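Side-chain contacts in proton-dependent oligopeptide transporter family protein (Xanthomonas campestris, PDB 6EI3), which probably carries short peptides across the membrane by coupling their uptake to protons, as other POT-family members of the major facilitator superfamily do: residues P62-G65 and G66-D70; V257-L260 and A261-G265. All blocks are in the same frame, centred on the assembly; numbering follows the deposited sequence.

Interaction 1: residues P62-G65 and G66-D70; sequences PLLG and GWLAD
Leu64 meets both Trp67 and Leu68, its neighbours three and four positions along the same helix, so the contact is a local one across a single turn. The side chain of Leu68 can be followed outward from the backbone. Its CB lies 3.6 Å from the carbonyl oxygen of Leu64, Leu64 O, and CG comes nearer still, at 3.4 Å from Leu64 O. One branch then carries the apolar contact: CD1 of Leu68 reaches to 3.9 Å from CG of Leu64. The first torsion accounts for this course, since chi1 of -64° sets CG of Leu68 opposite its own carbonyl carbon and turns the chain back toward the preceding turn.

Leu64 takes a different rotamer. Its chi1 of -174° places CG trans to the backbone N, and its end swings back toward the later residues although its CB starts away from them. CD1 then lies 4.0 Å from CE3 of Trp67, approaching the indole obliquely, and 4.1 Å from CG of Leu68; this one methyl therefore bridges the two. Beneath the side chains the backbone is regular: Leu68 N donates to Leu64 O at 2.9 Å with an almost straight N-H, and the bond from Ala69 N to Gly65 O is 3.1 Å long.

Gly66 to Asp70 read GWLAD, matching the start of the G-x-L-A-D-R signature, motif A, of the major facilitator superfamily. Within helix 62-95, Trp67 makes an edge-to-face ring contact with Phe72, while Leu68 packs on Phe73 and Phe82. Leu64 also touches a bound monoacylglycerol. On another side, Pro62 packs on Tyr438, and Leu63 on Ser435 and Leu439, of helix 430-456.

Interaction 2: residues V257-L260 and A261-G265; sequences VLLL and AGIGG. With 78M ((2S)-2,3-dihydroxypropyl(7Z)-pentadec-7-enoate), chain O.
Gly262 N donates to Leu258 O at 2.9 Å, and the same i to i+4 pattern joins Val257 to Ala261, Leu259 to Ile263 and Leu260 to Gly264, making 257-265 continuous alpha helix. The last of these bonds is the most bent: Gly264 N lies 3.0 Å from Leu260 O, with an N-H...O angle of 138°.

Across the turn, the apolar side-chain contact is Leu259 with Ile263. The two lie alongside each other and point the same way, CD2 of Leu259 meeting CD1 of Ile263 at 3.9 Å. That CD1 also lies 3.4 Å from Leu259 O, and CB and CG1 of Ile263 are about as near, so the side chain runs alongside that oxygen.

A different face carries lipid. The monoacylglycerol 78M runs past Val257, Ala261 and Gly264: CG1 of Val257, trans to its backbone N (chi1 170°), is 3.8 Å from chain carbon C10, and CA of Ala261 is 3.7 Å from C5. Gly264 brings backbone rather than side chain, its O lying 3.7 Å from the ester carbonyl oxygen O1 of 78M. Tyr493 OH hydrogen-bonds to the same lipid.

Helix 224-239 takes up Leu258, on Leu235 and Cys239, and Leu259, on Val233 and Ala236; Val257 packs against Val443 and Leu446 of helix 430-456.

Each contact lies within a single helix, 62-95 for interaction 1 and 248-270 for interaction 2, and joins residues about one turn apart. They do not touch: their centres are 21 Å apart and their nearest atoms about 7 Å. Helix 430-456 is a common neighbour, reached by Pro62 and Leu63 in interaction 1 and by Val257 in interaction 2. Interaction 1 is the more mixed, with four of eight touching residues buried and Trp67 on the surface; in interaction 2 most residues are partly exposed and none fully. Both meet a 78M, interaction 1 through Leu64 alone, interaction 2 through Val257, Ala261 and the backbone of Gly264.

Interaction 1: residues P62-G65 and G66-D70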
loop_
_atom_site.group_PDB
_atom_site.type_symbol
_atom_site.label_atom_id
_atom_site.label_comp_id
_atom_site.label_asym_id
_atom_site.label_seq_id
_atom_site.Cartn_x
_atom_site.Cartn_y
_atom_site.Cartn_z
ATOM N N PRO A 62 4.262 -7.180 -6.369
ATOM C CA PRO A 62 5.067 -8.034 -5.461
ATOM C C PRO A 62 4.709 -9.512 -5.577
ATOM O O PRO A 62 5.580 -10.340 -5.338
ATOM C CB PRO A 62 4.684 -7.516 -4.072
ATOM C CG PRO A 62 4.396 -6.065 -4.313
ATOM C CD PRO A 62 3.651 -6.066 -5.611
ATOM N N LEU A 63 3.443 -9.852 -5.962
ATOM C CA LEU A 63 3.020 -11.251 -6.138
ATOM C C LEU A 63 3.892 -11.940 -7.203
ATOM O O LEU A 63 4.400 -13.040 -6.963
ATOM C CB LEU A 63 1.529 -11.378 -6.549
ATOM C CG LEU A 63 0.450 -11.147 -5.475
ATOM C CD1 LEU A 63 -0.954 -11.368 -6.071
ATOM C CD2 LEU A 63 0.605 -12.124 -4.284
ATOM N N LEU A 64 4.085 -11.268 -8.360
ATOM C CA LEU A 64 4.901 -11.759 -9.463
ATOM C C LEU A 64 6.387 -11.775 -9.107
ATOM O O LEU A 64 7.031 -12.794 -9.331
ATOM C CB LEU A 64 4.646 -10.968 -10.752
ATOM C CG LEU A 64 5.345 -11.490 -12.022
ATOM C CD1 LEU A 64 4.795 -12.860 -12.467
ATOM C CD2 LEU A 64 5.211 -10.495 -13.141
ATOM N N GLY A 65 6.893 -10.692 -8.510
ATOM C CA GLY A 65 8.286 -10.598 -8.075
ATOM C C GLY A 65 8.718 -11.750 -7.178
ATOM O O GLY A 65 9.713 -12.417 -7.463
ATOM N N GLY A 66 7.942 -12.009 -6.124
ATOM C CA GLY A 66 8.193 -13.075 -5.152
ATOM C C GLY A 66 8.155 -14.461 -5.769
ATOM O O GLY A 66 9.011 -15.301 -5.467
ATOM N N TRP A 67 7.181 -14.691 -6.674
ATOM C CA TRP A 67 7.002 -15.966 -7.380
ATOM C C TRP A 67 8.188 -16.236 -8.301
ATOM O O TRP A 67 8.782 -17.298 -8.196
ATOM C CB TRP A 67 5.660 -15.990 -8.156
ATOM C CG TRP A 67 5.379 -17.279 -8.885
ATOM C CD1 TRP A 67 5.052 -18.483 -8.328
ATOM C CD2 TRP A 67 5.363 -17.478 -10.306
ATOM N NE1 TRP A 67 4.846 -19.422 -9.317
ATOM C CE2 TRP A 67 5.049 -18.836 -10.538
ATOM C CE3 TRP A 67 5.607 -16.644 -11.409
ATOM C CZ2 TRP A 67 4.940 -19.369 -11.829
ATOM C CZ3 TRP A 67 5.512 -17.176 -12.685
ATOM C CH2 TRP A 67 5.188 -18.525 -12.887
ATOM N N LEU A 68 8.569 -15.268 -9.160
ATOM C CA LEU A 68 9.717 -15.433 -10.065
ATOM C C LEU A 68 11.020 -15.692 -9.306
ATOM O O LEU A 68 11.778 -16.583 -9.677
ATOM C CB LEU A 68 9.874 -14.242 -11.016
ATOM C CG LEU A 68 8.736 -14.009 -12.011
ATOM C CD1 LEU A 68 8.933 -12.688 -12.748
ATOM C CD2 LEU A 68 8.605 -15.193 -13.005
ATOM N N ALA A 69 11.248 -14.948 -8.221
ATOM C CA ALA A 69 12.452 -15.104 -7.397
ATOM C C ALA A 69 12.480 -16.460 -6.677
ATOM O O ALA A 69 13.474 -17.167 -6.765
ATOM C CB ALA A 69 12.557 -13.962 -6.389
ATOM N N ASP A 70 11.391 -16.824 -5.984
ATOM C CA ASP A 70 11.320 -18.064 -5.216
ATOM C C ASP A 70 11.236 -19.325 -6.031
ATOM O O ASP A 70 11.640 -20.376 -5.534
ATOM C CB ASP A 70 10.165 -18.038 -4.204
ATOM C CG ASP A 70 10.364 -17.046 -3.074
ATOM O OD1 ASP A 70 11.532 -16.651 -2.822
ATOM O OD2 ASP A 70 9.361 -16.678 -2.428
#

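Interaction 2: residues V257-L260 and A261-G265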
loop_
_atom_site.group_PDB
_atom_site.type_symbol
_atom_site.label_atom_id
_atom_site.label_comp_id
_atom_site.label_asym_id
_atom_site.label_seq_id
_atom_site.Cartn_x
_atom_site.Cartn_y
_atom_site.Cartn_z
ATOM N N VAL A 257 -10.493 -9.351 -5.546
ATOM C CA VAL A 257 -11.312 -9.337 -4.321
ATOM C C VAL A 257 -12.253 -10.547 -4.271
ATOM O O VAL A 257 -12.406 -11.165 -3.210
ATOM C CB VAL A 257 -12.061 -7.992 -4.155
ATOM C CG1 VAL A 257 -13.097 -8.051 -3.026
ATOM C CG2 VAL A 257 -11.069 -6.847 -3.932
ATOM N N LEU A 258 -12.870 -10.888 -5.420
ATOM C CA LEU A 258 -13.756 -12.049 -5.535
ATOM C C LEU A 258 -12.984 -13.337 -5.293
ATOM O O LEU A 258 -13.435 -14.162 -4.490
ATOM C CB LEU A 258 -14.471 -12.082 -6.907
ATOM C CG LEU A 258 -15.635 -11.093 -7.075
ATOM C CD1 LEU A 258 -16.022 -10.962 -8.526
ATOM C CD2 LEU A 258 -16.867 -11.519 -6.261
ATOM N N LEU A 259 -11.795 -13.486 -5.917
ATOM C CA LEU A 259 -10.948 -14.668 -5.721
ATOM C C LEU A 259 -10.482 -14.824 -4.274
ATOM O O LEU A 259 -10.413 -15.952 -3.783
ATOM C CB LEU A 259 -9.733 -14.679 -6.664
ATOM C CG LEU A 259 -10.030 -14.854 -8.165
ATOM C CD1 LEU A 259 -8.827 -14.419 -9.010
ATOM C CD2 LEU A 259 -10.476 -16.285 -8.496
ATOM N N LEU A 260 -10.167 -13.694 -3.587
ATOM C CA LEU A 260 -9.730 -13.738 -2.190
ATOM C C LEU A 260 -10.871 -14.179 -1.263
ATOM O O LEU A 260 -10.662 -15.023 -0.398
ATOM C CB LEU A 260 -9.144 -12.376 -1.735
ATOM C CG LEU A 260 -7.787 -11.974 -2.344
ATOM C CD1 LEU A 260 -7.493 -10.495 -2.109
ATOM C CD2 LEU A 260 -6.639 -12.846 -1.808
ATOM N N ALA A 261 -12.073 -13.623 -1.460
ATOM C CA ALA A 261 -13.229 -13.948 -0.637
ATOM C C ALA A 261 -13.730 -15.386 -0.837
ATOM O O ALA A 261 -13.962 -16.089 0.151
ATOM C CB ALA A 261 -14.350 -12.947 -0.882
ATOM N N GLY A 262 -13.871 -15.804 -2.095
ATOM C CA GLY A 262 -14.361 -17.130 -2.461
ATOM C C GLY A 262 -13.430 -18.267 -2.096
ATOM O O GLY A 262 -13.860 -19.219 -1.440
ATOM N N ILE A 263 -12.142 -18.179 -2.516
ATOM C CA ILE A 263 -11.139 -19.210 -2.212
ATOM C C ILE A 263 -10.841 -19.212 -0.695
ATOM O O ILE A 263 -10.846 -20.284 -0.089
ATOM C CB ILE A 263 -9.877 -19.118 -3.127
ATOM C CG1 ILE A 263 -10.266 -19.307 -4.625
ATOM C CG2 ILE A 263 -8.789 -20.134 -2.718
ATOM C CD1 ILE A 263 -9.352 -18.631 -5.651
ATOM N N GLY A 264 -10.664 -18.021 -0.101
ATOM C CA GLY A 264 -10.443 -17.857 1.337
ATOM C C GLY A 264 -11.579 -18.428 2.176
ATOM O O GLY A 264 -11.352 -19.298 3.028
ATOM N N GLY A 265 -12.801 -17.974 1.890
ATOM C CA GLY A 265 -14.020 -18.402 2.565
ATOM C C GLY A 265 -14.342 -19.866 2.326
ATOM O O GLY A 265 -14.901 -20.535 3.201
HETATM O O21 78M O . -13.086 -15.189 11.865
HETATM C C20 78M O . -12.553 -15.904 10.762
HETATM C C18 78M O . -13.358 -15.657 9.508
HETATM O O19 78M O . -14.719 -16.042 9.714
HETATM C C17 78M O . -12.798 -16.383 8.311
HETATM O O2 78M O . -13.352 -15.720 7.150
HETATM C C1 78M O . -12.791 -15.960 5.959
HETATM O O1 78M O . -11.962 -16.812 5.762
HETATM C C2 78M O . -13.317 -15.023 4.911
HETATM C C3 78M O . -12.241 -14.127 4.313
HETATM C C4 78M O . -12.718 -12.700 4.077
HETATM C C5 78M O . -12.765 -12.273 2.620
HETATM C C6 78M O . -11.412 -11.867 2.022
HETATM C C7 78M O . -11.276 -10.385 1.881
HETATM C C8 78M O . -11.261 -9.694 0.754
HETATM C C9 78M O . -11.129 -8.203 0.633
HETATM C C10 78M O . -12.497 -7.516 0.687
HETATM C C11 78M O . -12.568 -6.316 1.614
HETATM C C12 78M O . -13.947 -6.113 2.231
HETATM C C13 78M O . -14.040 -5.029 3.297
HETATM C C15 78M O . -14.542 -2.621 3.814
HETATM C C14 78M O . -14.142 -3.613 2.759
#